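Local coordinates for protein cytosolic IMP-GMP specific 5'-nucleotidase (Legionella pneumophila subsp. pneumophila, PDB 4OHF) that probably removes the 5'-phosphate from IMP and GMP, as a magnesium-binding cytosolic nucleotidase of the HAD clan, at residues 18-23 and 299-304; 22-27 and 207-212; 26-31 and 218-223. All blocks are in the same frame, centred on the assembly; numbering follows the deposited sequence.

Contact 1 (18-23 and 299-304). With MG (magnesium ion), chain J.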
# COMPACT_ATOMS: atom_id res chain seq x y z
N LYS B 18 33.12 4.28 16.76
CA LYS B 18 33.35 4.18 18.19
C LYS B 18 32.85 2.88 18.82
O LYS B 18 33.51 2.31 19.70
CB LYS B 18 32.73 5.38 18.91
CG LYS B 18 33.40 6.71 18.60
CD LYS B 18 32.68 7.83 19.34
CE LYS B 18 33.28 9.21 19.05
NZ LYS B 18 32.44 10.29 19.66
N LEU B 19 31.69 2.42 18.39
CA LEU B 19 31.14 1.19 18.92
C LEU B 19 30.88 0.16 17.82
O LEU B 19 30.38 0.51 16.74
CB LEU B 19 29.83 1.47 19.67
CG LEU B 19 29.90 2.35 20.91
CD1 LEU B 19 29.02 3.58 20.73
CD2 LEU B 19 29.43 1.56 22.12
N ILE B 20 31.23 -1.09 18.09
CA ILE B 20 30.99 -2.17 17.16
C ILE B 20 29.99 -3.15 17.81
O ILE B 20 30.31 -3.81 18.80
CB ILE B 20 32.27 -2.93 16.81
CG1 ILE B 20 33.17 -2.06 15.94
CG2 ILE B 20 31.93 -4.18 16.05
CD1 ILE B 20 34.52 -2.66 15.68
N GLY B 21 28.79 -3.22 17.24
CA GLY B 21 27.77 -4.11 17.75
C GLY B 21 27.85 -5.45 17.04
O GLY B 21 27.82 -5.51 15.81
N LEU B 22 27.97 -6.51 17.82
CA LEU B 22 28.08 -7.85 17.25
C LEU B 22 26.89 -8.74 17.50
O LEU B 22 26.42 -8.87 18.63
CB LEU B 22 29.33 -8.56 17.77
CG LEU B 22 30.70 -7.91 17.55
CD1 LEU B 22 31.78 -8.70 18.30
CD2 LEU B 22 31.00 -7.85 16.06
N ASP B 23 26.42 -9.37 16.44
CA ASP B 23 25.35 -10.34 16.48
C ASP B 23 26.05 -11.54 17.12
O ASP B 23 27.22 -11.78 16.83
CB ASP B 23 24.93 -10.64 15.03
CG ASP B 23 24.08 -11.89 14.89
OD1 ASP B 23 24.57 -12.99 15.19
OD2 ASP B 23 22.93 -11.76 14.45
N LEU B 299 29.02 0.49 14.25
CA LEU B 299 29.03 -0.53 13.22
C LEU B 299 28.41 -1.80 13.79
O LEU B 299 28.88 -2.33 14.81
CB LEU B 299 30.45 -0.84 12.74
CG LEU B 299 30.51 -2.06 11.82
CD1 LEU B 299 29.62 -1.86 10.61
CD2 LEU B 299 31.94 -2.31 11.40
N TYR B 300 27.35 -2.27 13.15
CA TYR B 300 26.70 -3.50 13.57
C TYR B 300 27.06 -4.58 12.54
O TYR B 300 26.98 -4.35 11.34
CB TYR B 300 25.18 -3.33 13.64
CG TYR B 300 24.43 -4.64 13.68
CD1 TYR B 300 23.74 -5.11 12.56
CD2 TYR B 300 24.46 -5.44 14.81
CE1 TYR B 300 23.10 -6.35 12.57
CE2 TYR B 300 23.83 -6.68 14.84
CZ TYR B 300 23.15 -7.14 13.72
OH TYR B 300 22.55 -8.38 13.75
N ILE B 301 27.47 -5.74 13.03
CA ILE B 301 27.83 -6.84 12.15
C ILE B 301 26.93 -8.03 12.38
O ILE B 301 26.87 -8.55 13.51
CB ILE B 301 29.29 -7.29 12.35
CG1 ILE B 301 30.22 -6.08 12.25
CG2 ILE B 301 29.65 -8.34 11.30
CD1 ILE B 301 31.66 -6.37 12.55
N GLY B 302 26.24 -8.47 11.33
CA GLY B 302 25.35 -9.61 11.41
C GLY B 302 25.73 -10.72 10.43
O GLY B 302 26.74 -10.60 9.72
N ASP B 303 24.92 -11.78 10.37
CA ASP B 303 25.19 -12.89 9.47
C ASP B 303 24.12 -13.09 8.42
O ASP B 303 24.33 -13.82 7.45
CB ASP B 303 25.36 -14.19 10.27
CG ASP B 303 24.34 -14.33 11.36
OD1 ASP B 303 24.60 -13.86 12.48
OD2 ASP B 303 23.27 -14.91 11.11
N HIS B 304 22.96 -12.46 8.59
CA HIS B 304 21.90 -12.57 7.60
C HIS B 304 21.11 -11.27 7.45
O HIS B 304 20.96 -10.55 8.42
CB HIS B 304 20.96 -13.75 7.93
CG HIS B 304 21.57 -15.10 7.68
ND1 HIS B 304 22.43 -15.71 8.58
CD2 HIS B 304 21.52 -15.92 6.60
CE1 HIS B 304 22.87 -16.85 8.06
NE2 HIS B 304 22.33 -16.99 6.86
MG MG J . 23.14 -14.26 14.09
O HOH W 1 22.41 -11.57 11.73
O HOH W 2 21.18 -14.79 13.66

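Contact 2 (22-27 and 207-212). With MG (magnesium ion), chain J; PO4 (phosphate ion), chain H.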
# COMPACT_ATOMS: atom_id res chain seq x y z
N LEU B 22 27.97 -6.51 17.82
CA LEU B 22 28.08 -7.85 17.25
C LEU B 22 26.89 -8.74 17.50
O LEU B 22 26.42 -8.87 18.63
CB LEU B 22 29.33 -8.56 17.77
CG LEU B 22 30.70 -7.91 17.55
CD1 LEU B 22 31.78 -8.70 18.30
CD2 LEU B 22 31.00 -7.85 16.06
N ASP B 23 26.42 -9.37 16.44
CA ASP B 23 25.35 -10.34 16.48
C ASP B 23 26.05 -11.54 17.12
O ASP B 23 27.22 -11.78 16.83
CB ASP B 23 24.93 -10.64 15.03
CG ASP B 23 24.08 -11.89 14.89
OD1 ASP B 23 24.57 -12.99 15.19
OD2 ASP B 23 22.93 -11.76 14.45
N MET B 24 25.39 -12.30 17.99
CA MET B 24 26.06 -13.44 18.62
C MET B 24 26.03 -14.76 17.84
O MET B 24 27.07 -15.22 17.36
CB MET B 24 25.51 -13.68 20.03
CG MET B 24 26.12 -14.90 20.68
SD MET B 24 25.53 -15.25 22.37
CE MET B 24 23.92 -15.94 22.05
N ASP B 25 24.86 -15.37 17.73
CA ASP B 25 24.77 -16.65 17.03
C ASP B 25 25.04 -16.53 15.53
O ASP B 25 24.27 -15.94 14.79
CB ASP B 25 23.40 -17.28 17.28
CG ASP B 25 23.19 -17.67 18.74
OD1 ASP B 25 23.94 -18.53 19.26
OD2 ASP B 25 22.28 -17.11 19.38
N HIS B 26 26.17 -17.10 15.11
CA HIS B 26 26.65 -17.13 13.72
C HIS B 26 27.54 -15.96 13.31
O HIS B 26 28.07 -15.97 12.20
CB HIS B 26 25.50 -17.28 12.72
CG HIS B 26 24.67 -18.51 12.93
ND1 HIS B 26 23.46 -18.50 13.60
CD2 HIS B 26 24.91 -19.81 12.62
CE1 HIS B 26 23.00 -19.73 13.69
NE2 HIS B 26 23.86 -20.54 13.11
N THR B 27 27.70 -14.96 14.17
CA THR B 27 28.59 -13.86 13.82
C THR B 27 29.78 -13.95 14.78
O THR B 27 30.86 -14.39 14.39
CB THR B 27 27.91 -12.48 13.92
OG1 THR B 27 26.85 -12.40 12.96
CG2 THR B 27 28.90 -11.36 13.62
N ILE B 207 27.43 -6.80 22.37
CA ILE B 207 26.71 -7.91 21.79
C ILE B 207 25.24 -7.53 21.62
O ILE B 207 24.65 -6.89 22.49
CB ILE B 207 26.81 -9.15 22.69
CG1 ILE B 207 28.25 -9.64 22.71
CG2 ILE B 207 25.87 -10.26 22.18
CD1 ILE B 207 28.47 -10.83 23.59
N LEU B 208 24.66 -7.91 20.49
CA LEU B 208 23.25 -7.61 20.23
C LEU B 208 22.68 -8.91 19.66
O LEU B 208 22.73 -9.14 18.44
CB LEU B 208 23.13 -6.46 19.22
CG LEU B 208 21.74 -5.91 18.88
CD1 LEU B 208 21.12 -5.27 20.11
CD2 LEU B 208 21.86 -4.88 17.76
N THR B 209 22.15 -9.75 20.54
CA THR B 209 21.61 -11.05 20.16
C THR B 209 20.11 -11.23 20.36
O THR B 209 19.50 -10.59 21.21
CB THR B 209 22.31 -12.18 20.95
OG1 THR B 209 21.63 -13.41 20.71
CG2 THR B 209 22.26 -11.90 22.45
N ASN B 210 19.52 -12.13 19.61
CA ASN B 210 18.10 -12.40 19.76
C ASN B 210 17.89 -13.54 20.78
O ASN B 210 16.77 -13.87 21.12
CB ASN B 210 17.48 -12.77 18.41
CG ASN B 210 16.91 -11.56 17.68
OD1 ASN B 210 17.23 -10.41 17.99
ND2 ASN B 210 16.05 -11.81 16.71
N SER B 211 18.99 -14.14 21.25
CA SER B 211 18.94 -15.23 22.23
C SER B 211 18.81 -14.62 23.60
O SER B 211 19.21 -13.48 23.81
CB SER B 211 20.23 -16.05 22.20
OG SER B 211 20.41 -16.67 20.93
N GLU B 212 18.25 -15.38 24.54
CA GLU B 212 18.10 -14.86 25.89
C GLU B 212 19.42 -14.94 26.65
O GLU B 212 20.35 -15.66 26.25
CB GLU B 212 16.98 -15.59 26.63
CG GLU B 212 17.18 -17.06 26.86
CD GLU B 212 15.88 -17.74 27.26
OE1 GLU B 212 15.16 -17.20 28.13
OE2 GLU B 212 15.59 -18.81 26.70
MG MG J . 23.14 -14.26 14.09
P PO4 H . 21.59 -13.85 17.33
O1 PO4 H . 20.65 -14.88 17.85
O2 PO4 H . 22.07 -14.23 15.99
O3 PO4 H . 22.75 -13.72 18.25
O4 PO4 H . 20.88 -12.55 17.23
O HOH W 2 21.18 -14.79 13.66

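Contact 3 (26-31 and 218-223)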
# COMPACT_ATOMS: atom_id res chain seq x y z
N HIS B 26 26.17 -17.10 15.11
CA HIS B 26 26.65 -17.13 13.72
C HIS B 26 27.54 -15.96 13.31
O HIS B 26 28.07 -15.97 12.20
CB HIS B 26 25.50 -17.28 12.72
CG HIS B 26 24.67 -18.51 12.93
ND1 HIS B 26 23.46 -18.50 13.60
CD2 HIS B 26 24.91 -19.81 12.62
CE1 HIS B 26 23.00 -19.73 13.69
NE2 HIS B 26 23.86 -20.54 13.11
N THR B 27 27.70 -14.96 14.17
CA THR B 27 28.59 -13.86 13.82
C THR B 27 29.78 -13.95 14.78
O THR B 27 30.86 -14.39 14.39
CB THR B 27 27.91 -12.48 13.92
OG1 THR B 27 26.85 -12.40 12.96
CG2 THR B 27 28.90 -11.36 13.62
N LEU B 28 29.57 -13.56 16.03
CA LEU B 28 30.63 -13.62 17.05
C LEU B 28 30.98 -15.05 17.40
O LEU B 28 32.15 -15.37 17.62
CB LEU B 28 30.20 -12.90 18.33
CG LEU B 28 31.10 -13.06 19.55
CD1 LEU B 28 32.52 -12.56 19.28
CD2 LEU B 28 30.48 -12.29 20.70
N ILE B 29 29.97 -15.91 17.49
CA ILE B 29 30.18 -17.31 17.82
C ILE B 29 29.88 -18.18 16.60
O ILE B 29 28.77 -18.19 16.09
CB ILE B 29 29.29 -17.72 18.99
CG1 ILE B 29 29.80 -17.01 20.25
CG2 ILE B 29 29.30 -19.23 19.18
CD1 ILE B 29 28.94 -17.24 21.48
N ARG B 30 30.88 -18.91 16.12
CA ARG B 30 30.69 -19.74 14.93
C ARG B 30 30.03 -21.10 15.18
O ARG B 30 30.28 -21.76 16.19
CB ARG B 30 32.03 -19.92 14.20
CG ARG B 30 32.07 -19.30 12.81
CD ARG B 30 33.26 -18.38 12.61
NE ARG B 30 34.54 -19.06 12.79
CZ ARG B 30 34.99 -20.08 12.06
NH1 ARG B 30 34.25 -20.57 11.07
NH2 ARG B 30 36.17 -20.61 12.33
N TYR B 31 29.17 -21.50 14.25
CA TYR B 31 28.48 -22.78 14.33
C TYR B 31 28.83 -23.65 13.13
O TYR B 31 29.15 -23.14 12.06
CB TYR B 31 26.96 -22.58 14.32
CG TYR B 31 26.36 -22.14 15.63
CD1 TYR B 31 25.88 -23.07 16.55
CD2 TYR B 31 26.23 -20.78 15.94
CE1 TYR B 31 25.30 -22.66 17.75
CE2 TYR B 31 25.65 -20.37 17.12
CZ TYR B 31 25.18 -21.31 18.02
OH TYR B 31 24.61 -20.91 19.21
N LEU B 218 26.06 -18.87 28.77
CA LEU B 218 26.62 -20.21 28.60
C LEU B 218 27.53 -20.27 27.37
O LEU B 218 28.72 -20.60 27.46
CB LEU B 218 25.51 -21.22 28.42
CG LEU B 218 25.71 -22.63 28.93
CD1 LEU B 218 24.70 -23.51 28.21
CD2 LEU B 218 27.12 -23.14 28.71
N LEU B 219 26.95 -19.93 26.22
CA LEU B 219 27.66 -19.97 24.96
C LEU B 219 28.88 -19.04 24.89
O LEU B 219 29.93 -19.42 24.36
CB LEU B 219 26.70 -19.63 23.83
CG LEU B 219 27.12 -20.17 22.46
CD1 LEU B 219 26.84 -21.66 22.39
CD2 LEU B 219 26.35 -19.44 21.37
N LEU B 220 28.75 -17.83 25.41
CA LEU B 220 29.87 -16.89 25.38
C LEU B 220 31.02 -17.43 26.20
O LEU B 220 32.17 -17.35 25.79
CB LEU B 220 29.44 -15.52 25.91
CG LEU B 220 28.59 -14.69 24.94
CD1 LEU B 220 28.12 -13.41 25.63
CD2 LEU B 220 29.41 -14.35 23.72
N ASP B 221 30.69 -17.99 27.35
CA ASP B 221 31.68 -18.59 28.24
C ASP B 221 32.34 -19.76 27.53
O ASP B 221 33.56 -19.79 27.40
CB ASP B 221 30.98 -19.08 29.51
CG ASP B 221 31.94 -19.40 30.63
OD1 ASP B 221 31.46 -19.82 31.70
OD2 ASP B 221 33.16 -19.24 30.46
N TYR B 222 31.54 -20.71 27.05
CA TYR B 222 32.06 -21.88 26.35
C TYR B 222 33.00 -21.54 25.19
O TYR B 222 34.05 -22.18 25.02
CB TYR B 222 30.90 -22.75 25.82
CG TYR B 222 31.35 -23.93 24.99
CD1 TYR B 222 31.75 -25.13 25.58
CD2 TYR B 222 31.41 -23.84 23.60
CE1 TYR B 222 32.21 -26.21 24.81
CE2 TYR B 222 31.86 -24.91 22.82
CZ TYR B 222 32.26 -26.09 23.43
OH TYR B 222 32.73 -27.14 22.66
N ALA B 223 32.64 -20.54 24.39
CA ALA B 223 33.44 -20.19 23.21
C ALA B 223 34.52 -19.12 23.33
O ALA B 223 35.37 -19.00 22.45
CB ALA B 223 32.51 -19.85 22.06

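Contact 1 (18-23 and 299-304)
Asp23 turns CG anti to its backbone N (chi1 164°), whereas Asp303 holds CG between backbone N and carbonyl carbon (chi1 43°); these torsions send each CG toward one magnesium ion. The carboxylate planes stand 89° apart. Asp23 offers both oxygens, OD1 at 2.2 Å and OD2 at 2.5 Å from the metal, and Asp303 gives OD1 at 2.2 Å. The metal explains why Asp23 OD1 and Asp303 OD1, both acceptors, can sit 2.8 Å apart. Asp303 OD1 also receives a hydrogen bond from Thr27, and Asp303 OD2 uses its anti lone pair for a nearly straight bond from ND1 of His304. A water bridges Asp23 OD2 to Asp303 N.

Strands 19-22 and 299-302 run parallel, joined by three backbone hydrogen bonds, among them Ile301 N to Gly21 O at 2.8 Å, with a fourth from Asp23 N just past the strand. On one face, CD2 of Leu22 packs at 3.9 Å on CD1 of Ile301. On the other lies the Tyr300 ring, CD2 beside Gly21 O; Gly302 probably suits its place in having no CB to crowd Tyr300 OH, which bonds to Tyr306 and Lys247. Acidic residues just past the C-terminal ends of adjacent parallel strands, round magnesium, mark the HAD Rossmann-like active site.

Contact 2 (22-27 and 207-212)
Met24 and Thr209 lie side by side and point the same way, CB of Met24 standing 3.7 Å from CB of Thr209. The methionine runs out extended and then bends at chi3 (76°), which carries CE over to the CB of Ser211; a long, flexible thioether suits this bent path between strand end and turn. CG2 of Ile207 touches CB of Met24 from the strand side. Next to this apolar patch, Asp25 extends OD2 to accept a hydrogen bond from OG of Ser211, at 2.5 Å. Its other oxygen is bound by Tyr31, and Ser211 OG also bonds to Lys174, so both polar ends have a second partner.

Thr209 sets OG1 anti to its backbone N (chi1 171°), where the hydroxyl does two jobs: it accepts from Ser211 N at 2.8 Å, making an ST turn, and donates to O3 of a bound phosphate at 2.7 Å. The Asp-Met-Asp sequence and the threonine just past the neighbouring strand correspond to the first and second HAD motifs. The phosphate, probably from the crystallisation liquor, may mark the place of a substrate phosphate. Its O3 also takes Asp25 N at 2.7 Å, with a weaker bond from Met24 N, while O4 receives Asn210 N at 2.8 Å. Lys247 adds a charged donor. Magnesium links phosphate O2 to the protein, binding the carbonyl O of Asp25 at 2.1 Å. Upstream, Leu208 N bonds to Leu22 O, beside the one parallel bridge pair here, Leu22 with Ile207.

Contact 3 (26-31 and 218-223)
Ile29 and Leu219 meet obliquely at the middle of this contact, CD1 of Ile29 lying 3.4 Å from CD2 of Leu219 and CG2 of Ile29 3.7 Å from the same methyl. CD1 of Ile29 also reaches CD2 of Leu220 at 3.7 Å. CG1 of Ile29, anti to the carbonyl carbon (chi1 -69°), lies 4.3 Å from CB of Ala223, one turn beyond Leu219; the small alanine lets the loop come close to the helix. Leu28 crosses Leu220 at about a right angle, their CD2 methyls 3.8 Å apart. Tyr31 and Leu219 reach toward each other tip to tip: OH of Tyr31 meets CD2 of Leu219, with CZ of Tyr31 4.0 Å from that methyl.

A tyrosine suits this place because the outer end of its ring lies by the leucine methyl while its OH is satisfied by hydrogen bonds with Asp25 of the metal site and Tyr215. The turn that presents Ile29 is held by His26 N bonding to Ile29 O at 3.0 Å. Further out, Val185 touches both Ile29 and Leu219, Leu181 of helix 181-184 packs on Leu219, and Met24 meets Ile29 and Leu220, so that one face of helix 213-224 packs against helix 24-28 and the small antiparallel strand pair 30-31 and 185-186.

From the N terminus, strand 19-22, helix 24-28 and strand 30-31 supply the first segments of all three contacts. Contact 2 closes a loop of about 180 residues when the chain returns in strand 204-208, beside strand 19-22. Contact 3 starts slightly later, at 26-31, and ends in helix 213-224, so its loop overlaps that of contact 2 rather than nesting in it; the contacts share His26 and Thr27. Contact 1 closes the longest loop, with strand 298-302 on the other side of strand 19-22, and contact 3 is nested within it. Contacts 1 and 2 thus make strand 19-22 central to three parallel strands and share the magnesium, while contact 3 joins helix 213-224 to the turn after helix 24-28 and to strand 30-31.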